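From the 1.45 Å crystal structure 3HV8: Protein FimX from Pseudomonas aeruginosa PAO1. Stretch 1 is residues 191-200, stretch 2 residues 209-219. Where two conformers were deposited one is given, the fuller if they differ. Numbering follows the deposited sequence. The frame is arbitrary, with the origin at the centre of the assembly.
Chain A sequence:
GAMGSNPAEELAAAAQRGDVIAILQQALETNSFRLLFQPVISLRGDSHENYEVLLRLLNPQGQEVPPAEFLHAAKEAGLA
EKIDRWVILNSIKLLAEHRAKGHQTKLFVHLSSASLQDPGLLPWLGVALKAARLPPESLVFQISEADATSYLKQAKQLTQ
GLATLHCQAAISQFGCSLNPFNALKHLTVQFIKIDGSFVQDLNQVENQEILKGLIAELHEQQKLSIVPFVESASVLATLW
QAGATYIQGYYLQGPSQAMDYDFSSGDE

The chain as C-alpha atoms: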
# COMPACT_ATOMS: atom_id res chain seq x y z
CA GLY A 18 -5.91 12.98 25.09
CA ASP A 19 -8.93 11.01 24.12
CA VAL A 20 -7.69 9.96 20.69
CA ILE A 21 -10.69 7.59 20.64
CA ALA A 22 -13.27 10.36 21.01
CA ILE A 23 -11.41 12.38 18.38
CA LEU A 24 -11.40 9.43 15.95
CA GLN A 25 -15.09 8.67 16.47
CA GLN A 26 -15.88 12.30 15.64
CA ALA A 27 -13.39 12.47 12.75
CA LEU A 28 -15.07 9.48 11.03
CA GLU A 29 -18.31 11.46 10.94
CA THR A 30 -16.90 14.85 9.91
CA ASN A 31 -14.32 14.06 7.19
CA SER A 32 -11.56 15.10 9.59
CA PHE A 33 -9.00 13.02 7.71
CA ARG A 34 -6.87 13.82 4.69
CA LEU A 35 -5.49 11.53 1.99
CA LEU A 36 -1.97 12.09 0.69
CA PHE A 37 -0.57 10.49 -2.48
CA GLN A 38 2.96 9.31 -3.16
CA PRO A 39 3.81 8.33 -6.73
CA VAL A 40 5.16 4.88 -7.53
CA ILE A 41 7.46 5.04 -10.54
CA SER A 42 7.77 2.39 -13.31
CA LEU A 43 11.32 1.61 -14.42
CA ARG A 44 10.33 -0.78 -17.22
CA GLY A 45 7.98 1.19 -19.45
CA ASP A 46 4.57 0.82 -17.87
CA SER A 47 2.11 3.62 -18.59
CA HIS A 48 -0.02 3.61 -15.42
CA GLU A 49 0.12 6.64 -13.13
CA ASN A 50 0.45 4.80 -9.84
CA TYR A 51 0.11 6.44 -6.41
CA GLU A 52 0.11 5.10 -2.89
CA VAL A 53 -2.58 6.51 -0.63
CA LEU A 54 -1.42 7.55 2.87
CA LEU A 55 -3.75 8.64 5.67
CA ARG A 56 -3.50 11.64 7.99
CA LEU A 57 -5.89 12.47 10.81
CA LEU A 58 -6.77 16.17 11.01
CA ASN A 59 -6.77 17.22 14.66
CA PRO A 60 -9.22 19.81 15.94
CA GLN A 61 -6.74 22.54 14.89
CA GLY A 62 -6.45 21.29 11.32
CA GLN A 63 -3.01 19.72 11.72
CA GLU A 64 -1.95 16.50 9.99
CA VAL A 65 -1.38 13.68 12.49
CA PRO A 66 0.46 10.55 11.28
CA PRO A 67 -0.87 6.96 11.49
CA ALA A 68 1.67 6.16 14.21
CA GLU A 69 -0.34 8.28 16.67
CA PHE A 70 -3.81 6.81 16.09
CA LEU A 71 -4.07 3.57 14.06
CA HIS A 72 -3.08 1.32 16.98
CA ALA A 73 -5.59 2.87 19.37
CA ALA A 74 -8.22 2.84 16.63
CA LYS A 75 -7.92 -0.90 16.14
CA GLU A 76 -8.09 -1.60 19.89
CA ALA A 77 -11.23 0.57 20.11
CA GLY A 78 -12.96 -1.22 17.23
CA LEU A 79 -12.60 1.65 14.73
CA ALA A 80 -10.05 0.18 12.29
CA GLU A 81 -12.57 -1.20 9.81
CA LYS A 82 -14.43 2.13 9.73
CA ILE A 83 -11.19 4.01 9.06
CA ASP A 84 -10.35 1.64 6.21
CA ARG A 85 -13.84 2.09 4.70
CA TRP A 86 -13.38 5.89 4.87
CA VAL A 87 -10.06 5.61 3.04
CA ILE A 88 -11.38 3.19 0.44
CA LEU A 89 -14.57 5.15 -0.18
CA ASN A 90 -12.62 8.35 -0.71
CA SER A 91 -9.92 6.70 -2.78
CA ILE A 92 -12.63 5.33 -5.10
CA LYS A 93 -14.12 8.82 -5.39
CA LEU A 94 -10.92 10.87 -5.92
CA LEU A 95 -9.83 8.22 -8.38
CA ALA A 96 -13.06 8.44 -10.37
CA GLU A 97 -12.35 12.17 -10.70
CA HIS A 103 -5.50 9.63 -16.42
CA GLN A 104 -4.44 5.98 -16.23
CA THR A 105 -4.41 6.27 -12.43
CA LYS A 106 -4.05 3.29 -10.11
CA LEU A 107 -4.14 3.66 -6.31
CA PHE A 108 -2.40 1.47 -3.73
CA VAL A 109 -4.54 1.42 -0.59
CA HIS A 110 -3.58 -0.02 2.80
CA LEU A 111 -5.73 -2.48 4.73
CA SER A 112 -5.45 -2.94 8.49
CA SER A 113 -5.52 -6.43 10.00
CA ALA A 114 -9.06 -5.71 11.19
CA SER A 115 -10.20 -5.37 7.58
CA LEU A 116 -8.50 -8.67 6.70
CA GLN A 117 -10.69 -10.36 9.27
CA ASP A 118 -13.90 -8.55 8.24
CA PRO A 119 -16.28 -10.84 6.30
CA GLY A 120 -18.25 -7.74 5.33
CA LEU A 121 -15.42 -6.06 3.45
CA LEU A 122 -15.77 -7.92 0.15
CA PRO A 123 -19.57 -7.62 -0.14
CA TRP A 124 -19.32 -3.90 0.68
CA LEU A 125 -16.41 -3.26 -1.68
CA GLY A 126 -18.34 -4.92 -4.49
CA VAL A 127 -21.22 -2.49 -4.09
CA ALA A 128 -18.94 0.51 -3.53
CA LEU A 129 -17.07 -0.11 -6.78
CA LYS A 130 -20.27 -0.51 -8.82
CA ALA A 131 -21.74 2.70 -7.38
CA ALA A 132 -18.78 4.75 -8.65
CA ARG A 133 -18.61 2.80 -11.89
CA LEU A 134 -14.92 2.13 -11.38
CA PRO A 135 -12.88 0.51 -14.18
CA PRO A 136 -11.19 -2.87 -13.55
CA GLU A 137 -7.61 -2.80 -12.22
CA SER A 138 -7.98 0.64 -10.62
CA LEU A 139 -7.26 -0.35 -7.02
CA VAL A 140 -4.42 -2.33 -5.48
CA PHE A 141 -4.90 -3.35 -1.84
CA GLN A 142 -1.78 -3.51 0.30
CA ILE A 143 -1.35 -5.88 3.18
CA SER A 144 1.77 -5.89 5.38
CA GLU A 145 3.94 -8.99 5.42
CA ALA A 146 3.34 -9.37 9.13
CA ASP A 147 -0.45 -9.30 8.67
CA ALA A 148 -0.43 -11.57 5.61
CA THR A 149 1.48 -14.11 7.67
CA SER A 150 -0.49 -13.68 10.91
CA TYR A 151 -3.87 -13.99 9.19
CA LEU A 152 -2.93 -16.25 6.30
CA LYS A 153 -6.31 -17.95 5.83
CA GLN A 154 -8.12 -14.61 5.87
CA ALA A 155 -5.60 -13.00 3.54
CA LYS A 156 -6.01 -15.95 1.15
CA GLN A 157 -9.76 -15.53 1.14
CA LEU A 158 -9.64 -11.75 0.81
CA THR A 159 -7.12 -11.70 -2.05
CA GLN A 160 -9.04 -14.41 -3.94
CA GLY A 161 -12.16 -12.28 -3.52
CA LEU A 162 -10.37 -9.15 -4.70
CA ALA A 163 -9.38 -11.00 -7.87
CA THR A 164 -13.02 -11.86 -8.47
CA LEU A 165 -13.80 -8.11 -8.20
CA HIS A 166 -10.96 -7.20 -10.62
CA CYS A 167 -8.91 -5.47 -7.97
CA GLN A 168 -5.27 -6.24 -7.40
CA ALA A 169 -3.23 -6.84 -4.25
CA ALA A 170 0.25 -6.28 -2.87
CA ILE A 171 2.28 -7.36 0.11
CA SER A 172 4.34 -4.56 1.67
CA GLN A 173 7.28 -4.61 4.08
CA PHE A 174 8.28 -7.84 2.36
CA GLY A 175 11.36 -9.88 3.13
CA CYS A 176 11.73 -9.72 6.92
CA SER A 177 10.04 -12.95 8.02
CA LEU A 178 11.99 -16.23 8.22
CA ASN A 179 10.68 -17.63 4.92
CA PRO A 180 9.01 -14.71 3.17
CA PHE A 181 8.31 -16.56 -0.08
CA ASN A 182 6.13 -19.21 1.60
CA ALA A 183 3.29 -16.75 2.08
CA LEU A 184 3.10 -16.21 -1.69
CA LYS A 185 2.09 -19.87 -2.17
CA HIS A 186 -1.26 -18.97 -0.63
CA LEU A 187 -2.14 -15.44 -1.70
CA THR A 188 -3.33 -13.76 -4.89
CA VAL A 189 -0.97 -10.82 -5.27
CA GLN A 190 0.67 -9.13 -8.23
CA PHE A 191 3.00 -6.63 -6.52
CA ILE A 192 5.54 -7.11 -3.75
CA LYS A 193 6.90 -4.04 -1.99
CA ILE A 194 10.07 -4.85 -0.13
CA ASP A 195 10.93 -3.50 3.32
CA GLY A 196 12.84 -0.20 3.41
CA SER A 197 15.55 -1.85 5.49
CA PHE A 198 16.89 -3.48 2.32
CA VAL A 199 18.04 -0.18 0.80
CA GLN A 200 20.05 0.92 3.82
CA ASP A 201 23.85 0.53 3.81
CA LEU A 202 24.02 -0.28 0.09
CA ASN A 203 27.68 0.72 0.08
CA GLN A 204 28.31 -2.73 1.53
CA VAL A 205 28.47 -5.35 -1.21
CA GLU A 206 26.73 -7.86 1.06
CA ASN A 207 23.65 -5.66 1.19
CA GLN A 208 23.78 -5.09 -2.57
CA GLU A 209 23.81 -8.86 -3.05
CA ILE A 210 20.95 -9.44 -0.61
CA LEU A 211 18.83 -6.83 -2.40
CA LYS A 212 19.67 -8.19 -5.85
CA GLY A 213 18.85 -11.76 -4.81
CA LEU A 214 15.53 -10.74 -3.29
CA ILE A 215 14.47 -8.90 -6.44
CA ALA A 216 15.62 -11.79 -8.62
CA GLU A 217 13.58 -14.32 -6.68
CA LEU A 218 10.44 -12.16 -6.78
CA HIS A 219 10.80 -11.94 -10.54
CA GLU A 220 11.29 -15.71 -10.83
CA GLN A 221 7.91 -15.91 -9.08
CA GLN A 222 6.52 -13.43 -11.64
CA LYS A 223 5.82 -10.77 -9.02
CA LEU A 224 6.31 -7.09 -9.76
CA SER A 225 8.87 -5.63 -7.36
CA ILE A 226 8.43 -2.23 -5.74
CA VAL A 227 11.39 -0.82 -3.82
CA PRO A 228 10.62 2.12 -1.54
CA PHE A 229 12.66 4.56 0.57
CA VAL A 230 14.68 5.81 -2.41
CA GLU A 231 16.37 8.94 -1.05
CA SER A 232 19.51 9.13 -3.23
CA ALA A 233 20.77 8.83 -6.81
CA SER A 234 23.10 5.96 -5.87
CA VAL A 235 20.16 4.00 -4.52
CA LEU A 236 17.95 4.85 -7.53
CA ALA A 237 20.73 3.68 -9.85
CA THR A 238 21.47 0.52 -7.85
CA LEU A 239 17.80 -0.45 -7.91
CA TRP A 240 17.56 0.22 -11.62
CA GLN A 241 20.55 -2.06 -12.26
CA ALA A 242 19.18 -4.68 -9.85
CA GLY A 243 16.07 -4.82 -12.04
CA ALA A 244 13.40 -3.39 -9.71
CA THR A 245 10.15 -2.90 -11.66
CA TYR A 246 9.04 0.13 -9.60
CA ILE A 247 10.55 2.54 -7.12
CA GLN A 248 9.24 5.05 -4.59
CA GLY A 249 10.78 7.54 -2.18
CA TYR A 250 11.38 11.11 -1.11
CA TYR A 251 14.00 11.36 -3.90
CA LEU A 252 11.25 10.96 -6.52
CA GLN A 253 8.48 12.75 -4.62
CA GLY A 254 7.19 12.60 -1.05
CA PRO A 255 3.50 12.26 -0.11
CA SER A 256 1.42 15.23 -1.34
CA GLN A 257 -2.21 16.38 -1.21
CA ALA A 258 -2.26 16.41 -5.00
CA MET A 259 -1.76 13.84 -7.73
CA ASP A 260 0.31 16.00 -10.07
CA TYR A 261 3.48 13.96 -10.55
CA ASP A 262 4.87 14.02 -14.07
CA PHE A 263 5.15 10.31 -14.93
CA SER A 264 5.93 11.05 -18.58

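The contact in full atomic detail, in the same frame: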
# COMPACT_ATOMS: atom_id res chain seq x y z
N PHE A 191 1.88 -7.52 -6.85
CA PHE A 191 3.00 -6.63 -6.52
C PHE A 191 3.58 -7.02 -5.18
O PHE A 191 2.83 -7.37 -4.24
CB PHE A 191 2.54 -5.16 -6.40
CG PHE A 191 1.90 -4.58 -7.65
CD1 PHE A 191 2.64 -3.81 -8.55
CD2 PHE A 191 0.54 -4.72 -7.87
CE1 PHE A 191 2.03 -3.25 -9.67
CE2 PHE A 191 -0.07 -4.16 -8.98
CZ PHE A 191 0.67 -3.41 -9.89
N ILE A 192 4.89 -6.89 -5.03
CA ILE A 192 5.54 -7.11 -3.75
C ILE A 192 6.45 -5.93 -3.46
O ILE A 192 7.38 -5.63 -4.25
CB ILE A 192 6.38 -8.41 -3.74
CG1 ILE A 192 5.50 -9.65 -3.99
CG2 ILE A 192 7.13 -8.54 -2.43
CD1 ILE A 192 4.50 -9.96 -2.84
N LYS A 193 6.18 -5.25 -2.34
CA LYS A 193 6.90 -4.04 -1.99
C LYS A 193 7.82 -4.43 -0.86
O LYS A 193 7.37 -4.83 0.22
CB LYS A 193 5.92 -2.95 -1.57
CG LYS A 193 6.56 -1.60 -1.29
CD LYS A 193 5.47 -0.57 -1.03
CE LYS A 193 6.06 0.81 -1.05
NZ LYS A 193 5.01 1.81 -0.69
N ILE A 194 9.12 -4.37 -1.12
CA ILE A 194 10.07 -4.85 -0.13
C ILE A 194 10.29 -3.84 0.99
O ILE A 194 10.08 -2.64 0.82
CB ILE A 194 11.41 -5.29 -0.76
CG1 ILE A 194 12.23 -4.09 -1.23
CG2 ILE A 194 11.17 -6.30 -1.90
CD1 ILE A 194 13.66 -4.46 -1.61
N ASP A 195 10.71 -4.34 2.15
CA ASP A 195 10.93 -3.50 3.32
C ASP A 195 12.04 -2.48 3.06
O ASP A 195 13.05 -2.80 2.42
CB ASP A 195 11.30 -4.38 4.51
CG ASP A 195 11.24 -3.61 5.81
OD1 ASP A 195 10.13 -3.35 6.29
OD2 ASP A 195 12.32 -3.26 6.33
N GLY A 196 11.87 -1.27 3.58
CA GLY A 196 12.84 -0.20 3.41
C GLY A 196 14.21 -0.51 3.98
O GLY A 196 15.21 0.10 3.58
N SER A 197 14.27 -1.46 4.91
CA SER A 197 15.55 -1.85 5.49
C SER A 197 16.54 -2.35 4.44
O SER A 197 17.76 -2.24 4.62
CB SER A 197 15.36 -2.93 6.57
OG SER A 197 14.82 -4.12 6.02
N PHE A 198 16.03 -2.88 3.33
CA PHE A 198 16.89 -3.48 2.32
C PHE A 198 17.66 -2.47 1.48
O PHE A 198 18.60 -2.85 0.77
CB PHE A 198 16.11 -4.42 1.40
CG PHE A 198 15.71 -5.70 2.06
CD1 PHE A 198 16.60 -6.76 2.12
CD2 PHE A 198 14.45 -5.86 2.61
CE1 PHE A 198 16.24 -7.96 2.73
CE2 PHE A 198 14.09 -7.04 3.22
CZ PHE A 198 14.98 -8.09 3.28
N VAL A 199 17.29 -1.19 1.55
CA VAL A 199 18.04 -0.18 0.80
C VAL A 199 18.93 0.68 1.69
O VAL A 199 19.42 1.71 1.27
CB VAL A 199 17.16 0.71 -0.11
CG1 VAL A 199 16.50 -0.13 -1.18
CG2 VAL A 199 16.15 1.49 0.71
N GLN A 200 19.13 0.23 2.93
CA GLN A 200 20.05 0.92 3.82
C GLN A 200 21.42 0.27 3.66
O GLN A 200 21.52 -0.93 3.35
CB GLN A 200 19.58 0.84 5.27
CG GLN A 200 18.10 1.15 5.49
CD GLN A 200 17.69 2.52 4.98
OE1 GLN A 200 16.59 2.70 4.44
NE2 GLN A 200 18.57 3.50 5.16
N GLU A 209 24.09 -7.49 -2.64
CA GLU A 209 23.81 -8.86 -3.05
C GLU A 209 22.48 -9.36 -2.50
O GLU A 209 21.72 -10.01 -3.21
CB GLU A 209 24.93 -9.82 -2.60
CG GLU A 209 26.26 -9.60 -3.30
CD GLU A 209 27.36 -10.52 -2.78
OE1 GLU A 209 28.47 -10.49 -3.34
OE2 GLU A 209 27.10 -11.27 -1.81
N ILE A 210 22.22 -9.06 -1.23
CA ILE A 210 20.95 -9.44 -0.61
C ILE A 210 19.78 -8.82 -1.37
O ILE A 210 18.79 -9.49 -1.66
CB ILE A 210 20.90 -9.05 0.88
CG1 ILE A 210 21.78 -10.01 1.69
CG2 ILE A 210 19.46 -9.08 1.39
CD1 ILE A 210 21.88 -9.66 3.16
N LEU A 211 19.89 -7.54 -1.69
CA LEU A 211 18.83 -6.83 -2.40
C LEU A 211 18.63 -7.40 -3.80
O LEU A 211 17.49 -7.64 -4.24
CB LEU A 211 19.16 -5.34 -2.49
CG LEU A 211 18.24 -4.43 -3.30
CD1 LEU A 211 16.83 -4.43 -2.73
CD2 LEU A 211 18.81 -3.02 -3.32
N LYS A 212 19.73 -7.62 -4.51
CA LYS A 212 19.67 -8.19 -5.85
C LYS A 212 19.03 -9.58 -5.85
O LYS A 212 18.19 -9.88 -6.71
CB LYS A 212 21.07 -8.25 -6.47
CG LYS A 212 21.52 -6.92 -7.05
CD LYS A 212 22.80 -7.09 -7.86
CE LYS A 212 24.02 -6.61 -7.08
NZ LYS A 212 24.06 -5.12 -7.01
N GLY A 213 19.41 -10.42 -4.90
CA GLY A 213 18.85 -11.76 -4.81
C GLY A 213 17.36 -11.78 -4.51
O GLY A 213 16.61 -12.61 -5.02
N LEU A 214 16.93 -10.85 -3.67
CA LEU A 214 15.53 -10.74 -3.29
C LEU A 214 14.69 -10.37 -4.51
O LEU A 214 13.68 -11.02 -4.81
CB LEU A 214 15.39 -9.69 -2.20
CG LEU A 214 14.01 -9.48 -1.60
CD1 LEU A 214 13.53 -10.79 -1.00
CD2 LEU A 214 14.09 -8.40 -0.54
N ILE A 215 15.11 -9.32 -5.20
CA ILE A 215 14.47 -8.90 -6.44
C ILE A 215 14.44 -10.03 -7.46
O ILE A 215 13.41 -10.29 -8.08
CB ILE A 215 15.15 -7.62 -7.00
CG1 ILE A 215 14.90 -6.45 -6.05
CG2 ILE A 215 14.68 -7.33 -8.42
CD1 ILE A 215 15.71 -5.19 -6.37
N ALA A 216 15.56 -10.73 -7.62
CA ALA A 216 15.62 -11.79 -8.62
C ALA A 216 14.63 -12.90 -8.32
O ALA A 216 13.97 -13.42 -9.23
CB ALA A 216 17.03 -12.35 -8.70
N GLU A 217 14.49 -13.25 -7.05
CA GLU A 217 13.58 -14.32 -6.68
C GLU A 217 12.11 -13.92 -6.83
O GLU A 217 11.28 -14.74 -7.24
CB GLU A 217 13.87 -14.86 -5.28
CG GLU A 217 12.98 -16.06 -4.94
CD GLU A 217 13.10 -17.19 -5.95
OE1 GLU A 217 14.21 -17.35 -6.52
OE2 GLU A 217 12.11 -17.91 -6.18
N LEU A 218 11.79 -12.67 -6.52
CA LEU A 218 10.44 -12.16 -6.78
C LEU A 218 10.09 -12.27 -8.26
O LEU A 218 8.99 -12.69 -8.62
CB LEU A 218 10.32 -10.72 -6.33
CG LEU A 218 10.27 -10.53 -4.82
CD1 LEU A 218 10.45 -9.06 -4.46
CD2 LEU A 218 8.97 -11.11 -4.27
N HIS A 219 11.03 -11.86 -9.11
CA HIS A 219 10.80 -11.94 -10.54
C HIS A 219 10.67 -13.39 -11.04
O HIS A 219 9.85 -13.66 -11.90
CB HIS A 219 11.87 -11.16 -11.29
CG HIS A 219 11.83 -9.70 -11.01
ND1 HIS A 219 12.79 -8.82 -11.44
CD2 HIS A 219 10.94 -8.96 -10.29
CE1 HIS A 219 12.49 -7.60 -11.03
NE2 HIS A 219 11.38 -7.66 -10.31

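This is a purely apolar strand-on-helix packing, extended by a short 3-10 turn whose phenylalanine lies against the same helix, with no hydrogen bond crossing between the two stretches. Strand 191-194 runs nearly antiparallel to helix 209-219, at 170° between their directions and 10.4 Å between axes at closest approach, a spacing that branched aliphatic side chains can fill. Together the two stretches bury 388 Å².

The first rule is alternation. On the strand, Ile 192 and Ile 194 point toward the helix, whereas Lys 193 between them points away and finds a partner for its NZ elsewhere in the structure. The helix answers with Leu 211, Leu 214 and Leu 218, spaced three and four residues apart so that they recur along one side. Ile 192 CG2 meets Leu 218 CD2 at 3.7 Å. Ile 194 touches three leucines: its CG2 lies 3.8 Å from Leu 214 CD2 and 3.8 Å from Leu 218 CD1, while its CD1 reaches Leu 211 CD1 at 3.4 Å, a tight approach. A p, t rotamer carries that CD1 out to Leu 211, while Leu 214 lies within reach of both branches. Leu 211 starts sideways from its backbone, but its t, p rotamer brings CD1 up to Ile 194 and leaves CD2 near Phe 198 and Val 199.

After the strand, the chain turns, and Asp 195 organises the turn. Asp 195 OD2 accepts from Ser 197 N at 3.0 Å and from Ser 197 OG at 2.7 Å, while Asp 195 O accepts from Phe 198 N at 3.1 Å. Short polar side chains suit this place, where they bond to one another and leave the helix alone. The turn delivers Phe 198 toward the helix, where it has the largest area covered of any residue here, 73 Å². Leu 214 CD2 sits almost on the ring normal, 3.8 Å from the centroid of the Phe 198 ring and 3° off, a CH-pi contact over one face. Ile 210 CG2 lies at the ring edge, 3.7 Å from Phe 198 CE1. A flat ring thus offers two kinds of surface to two residues one helical turn apart. Val 199 adds a looser contact, its CG1 4.3 Å from Leu 211 CD2.

The helix obeys the complementary rule: Glu 209, Lys 212, Gly 213 and Ala 216 are exposed and take no part in the contact, leaving the leucines buried. No polar pair crosses the contact; it is made by the fit of aliphatic side chains and one ring.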